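Local coordinates for protein endoglycosidase (Bacteroides thetaiotaomicron, PDB 6Q64) that probably hydrolyses glycosidic bonds in complex N-glycans, as an endo-acting glycoside hydrolase of family 18 from a gut bacterium, at residues L110-E113 and Q114-D117; G146-A149 and T150-W153; F162-G165 and V166-Y169. The protein carries 1 engineered substitution. One frame throughout, in Å; residues are numbered along the deposited sequence.

Contact 1 (L110-E113 and Q114-D117)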
loop_
_atom_site.group_PDB
_atom_site.type_symbol
_atom_site.label_atom_id
_atom_site.label_comp_id
_atom_site.label_asym_id
_atom_site.label_seq_id
_atom_site.Cartn_x
_atom_site.Cartn_y
_atom_site.Cartn_z
ATOM N N LEU A 110 1.523 -3.042 -19.536
ATOM C CA LEU A 110 1.126 -4.351 -18.930
ATOM C C LEU A 110 0.843 -5.409 -20.015
ATOM O O LEU A 110 0.217 -5.069 -21.047
ATOM C CB LEU A 110 -0.122 -4.178 -18.053
ATOM C CG LEU A 110 0.008 -3.307 -16.794
ATOM C CD1 LEU A 110 -1.239 -3.440 -15.926
ATOM C CD2 LEU A 110 1.246 -3.627 -15.962
ATOM N N SER A 111 1.252 -6.664 -19.770
ATOM C CA SER A 111 0.917 -7.857 -20.595
ATOM C C SER A 111 -0.569 -8.205 -20.439
ATOM O O SER A 111 -1.165 -7.845 -19.412
ATOM C CB SER A 111 1.798 -9.047 -20.249
ATOM O OG SER A 111 1.499 -9.615 -18.974
ATOM N N ASP A 112 -1.132 -8.888 -21.433
ATOM C CA ASP A 112 -2.521 -9.431 -21.439
ATOM C C ASP A 112 -2.735 -10.350 -20.212
ATOM O O ASP A 112 -3.911 -10.446 -19.694
ATOM C CB ASP A 112 -2.779 -10.186 -22.753
ATOM C CG ASP A 112 -2.755 -9.321 -24.004
ATOM O OD1 ASP A 112 -2.747 -8.052 -23.865
ATOM O OD2 ASP A 112 -2.739 -9.920 -25.101
ATOM N N GLU A 113 -1.644 -11.025 -19.795
ATOM C CA GLU A 113 -1.597 -11.989 -18.656
ATOM C C GLU A 113 -1.566 -11.209 -17.320
ATOM O O GLU A 113 -2.109 -11.708 -16.311
ATOM C CB GLU A 113 -0.408 -12.962 -18.790
ATOM C CG GLU A 113 -0.322 -13.701 -20.123
ATOM C CD GLU A 113 0.503 -13.046 -21.229
ATOM O OE1 GLU A 113 0.004 -12.968 -22.369
ATOM O OE2 GLU A 113 1.648 -12.618 -20.955
ATOM N N GLN A 114 -0.915 -10.045 -17.289
ATOM C CA GLN A 114 -1.022 -9.068 -16.176
ATOM C C GLN A 114 -2.464 -8.554 -16.109
ATOM O O GLN A 114 -3.066 -8.623 -15.023
ATOM C CB GLN A 114 -0.049 -7.900 -16.356
ATOM C CG GLN A 114 1.258 -8.086 -15.599
ATOM C CD GLN A 114 2.398 -7.276 -16.164
ATOM O OE1 GLN A 114 2.328 -6.739 -17.277
ATOM N NE2 GLN A 114 3.473 -7.189 -15.387
ATOM N N LYS A 115 -3.004 -8.059 -17.223
ATOM C CA LYS A 115 -4.375 -7.483 -17.248
ATOM C C LYS A 115 -5.373 -8.489 -16.650
ATOM O O LYS A 115 -6.253 -8.023 -15.877
ATOM C CB LYS A 115 -4.735 -7.033 -18.662
ATOM C CG LYS A 115 -3.939 -5.827 -19.155
ATOM C CD LYS A 115 -4.395 -5.294 -20.510
ATOM C CE LYS A 115 -3.241 -4.989 -21.433
ATOM N NZ LYS A 115 -3.732 -4.370 -22.677
ATOM N N ALA A 116 -5.216 -9.801 -16.942
ATOM C CA ALA A 116 -6.168 -10.897 -16.596
ATOM C C ALA A 116 -6.067 -11.301 -15.119
ATOM O O ALA A 116 -7.119 -11.634 -14.531
ATOM C CB ALA A 116 -5.922 -12.104 -17.463
ATOM N N ASP A 117 -4.833 -11.381 -14.610
ATOM C CA ASP A 117 -4.472 -11.646 -13.194
ATOM C C ASP A 117 -5.197 -10.596 -12.351
ATOM O O ASP A 117 -6.037 -10.947 -11.509
ATOM C CB ASP A 117 -2.948 -11.575 -12.998
ATOM C CG ASP A 117 -2.471 -12.027 -11.597
ATOM O OD1 ASP A 117 -3.266 -12.702 -10.906
ATOM O OD2 ASP A 117 -1.311 -11.682 -11.192
#

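Contact 2 (G146-A149 and T150-W153)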
loop_
_atom_site.group_PDB
_atom_site.type_symbol
_atom_site.label_atom_id
_atom_site.label_comp_id
_atom_site.label_asym_id
_atom_site.label_seq_id
_atom_site.Cartn_x
_atom_site.Cartn_y
_atom_site.Cartn_z
ATOM N N GLY A 146 14.799 11.602 -22.799
ATOM C CA GLY A 146 15.498 12.554 -21.921
ATOM C C GLY A 146 15.130 13.967 -22.344
ATOM O O GLY A 146 15.971 14.639 -22.963
ATOM N N LEU A 147 13.873 14.364 -22.115
ATOM C CA LEU A 147 13.424 15.784 -22.143
ATOM C C LEU A 147 13.602 16.318 -20.721
ATOM O O LEU A 147 13.836 15.489 -19.827
ATOM C CB LEU A 147 11.971 15.888 -22.627
ATOM C CG LEU A 147 11.725 15.536 -24.101
ATOM C CD1 LEU A 147 10.235 15.541 -24.409
ATOM C CD2 LEU A 147 12.464 16.477 -25.054
ATOM N N ASN A 148 13.564 17.640 -20.545
ATOM C CA ASN A 148 13.712 18.312 -19.223
ATOM C C ASN A 148 12.368 18.237 -18.463
ATOM O O ASN A 148 11.307 18.488 -19.069
ATOM C CB ASN A 148 14.269 19.733 -19.402
ATOM C CG ASN A 148 14.401 20.498 -18.100
ATOM O OD1 ASN A 148 13.411 20.771 -17.405
ATOM N ND2 ASN A 148 15.629 20.850 -17.751
ATOM N N ALA A 149 12.402 17.903 -17.171
ATOM C CA ALA A 149 11.208 17.880 -16.286
ATOM C C ALA A 149 10.571 19.279 -16.222
ATOM O O ALA A 149 9.388 19.432 -16.664
ATOM C CB ALA A 149 11.566 17.378 -14.909
ATOM N N THR A 150 11.307 20.279 -15.719
ATOM C CA THR A 150 10.703 21.609 -15.448
ATOM C C THR A 150 10.225 22.163 -16.796
ATOM O O THR A 150 9.172 22.825 -16.817
ATOM C CB THR A 150 11.596 22.546 -14.613
ATOM O OG1 THR A 150 12.225 23.528 -15.429
ATOM C CG2 THR A 150 12.647 21.816 -13.804
ATOM N N GLN A 151 10.923 21.845 -17.888
ATOM C CA GLN A 151 10.539 22.326 -19.243
ATOM C C GLN A 151 9.240 21.636 -19.644
ATOM O O GLN A 151 8.242 22.337 -19.933
ATOM C CB GLN A 151 11.639 22.073 -20.275
ATOM C CG GLN A 151 12.871 22.933 -20.026
ATOM C CD GLN A 151 13.590 23.316 -21.295
ATOM O OE1 GLN A 151 14.046 22.466 -22.056
ATOM N NE2 GLN A 151 13.717 24.616 -21.517
ATOM N N TYR A 152 9.254 20.305 -19.624
ATOM C CA TYR A 152 8.132 19.490 -20.143
ATOM C C TYR A 152 6.849 19.856 -19.390
ATOM O O TYR A 152 5.769 19.969 -20.010
ATOM C CB TYR A 152 8.389 17.983 -20.037
ATOM C CG TYR A 152 7.223 17.203 -20.582
ATOM C CD1 TYR A 152 6.746 17.485 -21.853
ATOM C CD2 TYR A 152 6.544 16.263 -19.823
ATOM C CE1 TYR A 152 5.647 16.831 -22.375
ATOM C CE2 TYR A 152 5.437 15.596 -20.330
ATOM C CZ TYR A 152 4.994 15.883 -21.613
ATOM O OH TYR A 152 3.920 15.259 -22.166
ATOM N N TRP A 153 6.962 20.034 -18.081
ATOM C CA TRP A 153 5.785 20.012 -17.186
ATOM C C TRP A 153 5.251 21.433 -16.970
ATOM O O TRP A 153 4.014 21.595 -17.024
ATOM C CB TRP A 153 6.153 19.270 -15.898
ATOM C CG TRP A 153 6.184 17.781 -16.093
ATOM C CD1 TRP A 153 7.274 16.956 -16.066
ATOM C CD2 TRP A 153 5.056 16.939 -16.406
ATOM N NE1 TRP A 153 6.894 15.661 -16.310
ATOM C CE2 TRP A 153 5.541 15.623 -16.530
ATOM C CE3 TRP A 153 3.685 17.170 -16.585
ATOM C CZ2 TRP A 153 4.699 14.554 -16.823
ATOM C CZ3 TRP A 153 2.856 16.115 -16.888
ATOM C CH2 TRP A 153 3.362 14.825 -17.009
#

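Contact 3 (F162-G165 and V166-Y169)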
loop_
_atom_site.group_PDB
_atom_site.type_symbol
_atom_site.label_atom_id
_atom_site.label_comp_id
_atom_site.label_asym_id
_atom_site.label_seq_id
_atom_site.Cartn_x
_atom_site.Cartn_y
_atom_site.Cartn_z
ATOM N N PHE A 162 3.595 27.002 -12.863
ATOM C CA PHE A 162 4.127 25.800 -12.162
ATOM C C PHE A 162 2.982 24.890 -11.708
ATOM O O PHE A 162 3.138 23.695 -11.804
ATOM C CB PHE A 162 4.954 26.187 -10.933
ATOM C CG PHE A 162 5.590 25.036 -10.192
ATOM C CD1 PHE A 162 4.823 24.129 -9.466
ATOM C CD2 PHE A 162 6.969 24.875 -10.198
ATOM C CE1 PHE A 162 5.427 23.085 -8.776
ATOM C CE2 PHE A 162 7.566 23.819 -9.520
ATOM C CZ PHE A 162 6.796 22.924 -8.809
ATOM N N ILE A 163 1.897 25.457 -11.181
ATOM C CA ILE A 163 0.775 24.726 -10.517
ATOM C C ILE A 163 -0.117 24.074 -11.581
ATOM O O ILE A 163 -0.670 22.993 -11.279
ATOM C CB ILE A 163 -0.021 25.672 -9.585
ATOM C CG1 ILE A 163 0.754 25.962 -8.297
ATOM C CG2 ILE A 163 -1.436 25.177 -9.294
ATOM C CD1 ILE A 163 0.401 25.105 -7.144
ATOM N N GLU A 164 -0.296 24.676 -12.765
ATOM C CA GLU A 164 -1.105 24.002 -13.825
ATOM C C GLU A 164 -0.383 22.702 -14.234
ATOM O O GLU A 164 -1.068 21.756 -14.700
ATOM C CB GLU A 164 -1.395 24.925 -15.015
ATOM C CG GLU A 164 -2.473 25.969 -14.746
ATOM C CD GLU A 164 -3.655 25.507 -13.913
ATOM O OE1 GLU A 164 -4.540 24.826 -14.457
ATOM O OE2 GLU A 164 -3.670 25.813 -12.710
ATOM N N GLY A 165 0.949 22.673 -14.047
ATOM C CA GLY A 165 1.857 21.545 -14.341
ATOM C C GLY A 165 1.803 20.470 -13.266
ATOM O O GLY A 165 1.946 19.271 -13.591
ATOM N N VAL A 166 1.605 20.859 -12.011
ATOM C CA VAL A 166 1.322 19.892 -10.915
ATOM C C VAL A 166 -0.069 19.328 -11.193
ATOM O O VAL A 166 -0.189 18.094 -11.257
ATOM C CB VAL A 166 1.461 20.523 -9.519
ATOM C CG1 VAL A 166 1.202 19.535 -8.410
ATOM C CG2 VAL A 166 2.846 21.099 -9.315
ATOM N N LYS A 167 -1.058 20.192 -11.426
ATOM C CA LYS A 167 -2.433 19.774 -11.826
ATOM C C LYS A 167 -2.358 18.804 -13.022
ATOM O O LYS A 167 -3.140 17.814 -13.049
ATOM C CB LYS A 167 -3.298 21.004 -12.142
ATOM C CG LYS A 167 -4.256 21.440 -11.036
ATOM C CD LYS A 167 -4.595 22.923 -11.069
ATOM C CE LYS A 167 -6.010 23.253 -10.639
ATOM N NZ LYS A 167 -6.528 24.381 -11.450
ATOM N N ALA A 168 -1.458 19.081 -13.972
ATOM C CA ALA A 168 -1.236 18.274 -15.194
ATOM C C ALA A 168 -0.544 16.940 -14.852
ATOM O O ALA A 168 -1.104 15.900 -15.226
ATOM C CB ALA A 168 -0.440 19.081 -16.181
ATOM N N TYR A 169 0.601 16.976 -14.145
ATOM C CA TYR A 169 1.421 15.804 -13.723
ATOM C C TYR A 169 0.586 14.781 -12.960
ATOM O O TYR A 169 0.801 13.580 -13.095
ATOM C CB TYR A 169 2.554 16.211 -12.782
ATOM C CG TYR A 169 3.343 15.045 -12.237
ATOM C CD1 TYR A 169 3.922 14.124 -13.093
ATOM C CD2 TYR A 169 3.542 14.864 -10.878
ATOM C CE1 TYR A 169 4.654 13.047 -12.622
ATOM C CE2 TYR A 169 4.295 13.807 -10.388
ATOM C CZ TYR A 169 4.838 12.881 -11.263
ATOM O OH TYR A 169 5.578 11.817 -10.831
#

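Contact 1 (L110-E113 and Q114-D117)
S111 and Q114 grip each other twice, and this exchange is the tight half of the contact. The amide of Q114 donates to the hydroxyl of S111, N to OG 3.0 Å, while the side-chain carbonyl of Q114 takes the amide of S111, N to OE1 2.7 Å. That second bond is fairly straight, 158° at the hydrogen, and its donor lies in the plane of the Q114 side-chain carbonyl. S111 holds OG between its own N and carbonyl carbon (chi1 71°), which turns the short hydroxyl toward the next turn; serine suits the place because one carbon is enough to span that gap. Q114, extended beyond CG, is long enough to lay OE1 against the amide of S111. OE1 of Q114 also lies over L110, 3.1 Å from CA and 3.5 Å from CD2, the two side chains crossing at about a right angle. Leucine here fills the flank with carbon and leans on W80 and Y180. Together the reciprocal bonds make a capping box, with S111 as N-cap of helix 112-123, the helix that links strands 100-102 and 128-135 in a beta-alpha-beta crossover of the TIM barrel. NE2 of Q114 bonds to the W80 carbonyl, so both ends of the amide are engaged. Further along, the carboxylate of buried D117 accepts hydrogen bonds from L91 N, K92 N and W80 NE1. The solvent side is looser: D112 and K115 lie alongside each other, pointing the same way, but OD1 and NZ remain 4.0 Å apart, a long salt bridge between two exposed residues.

Contact 2 (G146-A149 and T150-W153)
The backbone runs extended through N148 and then winds directly into helix 149-155, with the carbonyl of N148 meeting the amide of Y152, O to N 2.8 Å, and that of A149 meeting W153, O to N 2.9 Å. The turn widens toward a pi-type geometry at 151-153. N148 is the N-cap of this helix, which follows the loop after barrel strand 128-135 of the TIM-barrel fold. The side chain of N148 supplies the capping bond: OD1 accepts from Q151 N at 2.8 Å, with 160° at the hydrogen and the donor tilted from the carbonyl plane. CG stands anti to the backbone N (chi1 178°), and this carries OD1 over the start of the helix, where first-turn amides have no preceding carbonyl to meet. Asparagine suits an N-cap because its acceptor sits on a short arm that can curl back to the chain. Q151 then lies across the cap, its CG 3.5 Å from CG of N148; the two amide planes are 70° apart, so they do not stack. This capping side is exposed, and polar residues fit it. The other residues of the turn are aromatic: partly exposed Y152 touches P144, while buried W153 packs on L138, L142 and T143 and meets the ring of Y169 edge-to-face. CD2 of Y152 stands 3.5 Å above one face of the W153 indole, toward its rim. The methyl of A149 comes only to 4.5 Å of W153 CD1, while the backbone O of A149 lies at the indole's edge, 3.3 Å from CD1.

Contact 3 (F162-G165 and V166-Y169)
The N-terminal part of helix 162-179, one of the helices that surround the TIM barrel, carries this contact. Its backbone bonds run from each amide to the carbonyl four residues earlier; among them K167 N to I163 O is 2.8 Å and nearly straight at 174°, and Y169 N to G165 O is 2.7 Å. On one flank F162 meets V166, CE1 to CG2 3.3 Å, the side chains crossing obliquely. V166 has CG1 anti to its backbone N (chi1 -179°), which leaves CG2 as the branch directed at the phenyl group. Valine is compact enough for this buried spot, where F216, L138 and L199 also touch it. G165, without a side chain, suits a buried turn approached by the indole of W153. The ring of Y169 leads off the helix, and its hydroxyl bonds to the carbonyl of D140. On another flank, partly exposed, E164 and K167 run side by side, and OE2 pairs with NZ at 3.4 Å in a salt bridge whose hydrogen bond is weak. The side chain of K167 also touches V215 and T219 of helix 211-224. A pairing this long probably steers the two charged ends electrostatically without locking either one in place.

The three contacts come in series along the chain and share one TIM-barrel domain. Contact 1 opens helix 112-123, between strands 100-102 and 128-135; contacts 2 and 3 follow strand 128-135, on the successive helices 149-155 and 162-179, before the chain enters strand 184-189. Contact 1 stands apart, its centre about 31 Å from each of the others and its nearest atoms about 18 Å from contact 2 and about 17 Å from contact 3. Contacts 2 and 3 are neighbours, with centres about 12 Å apart, and they touch where W153 CZ3 packs 3.5 Å from Y169 CA. Through that packing the short helix 149-155 lies against the longer helix 162-179, on the periphery of the barrel.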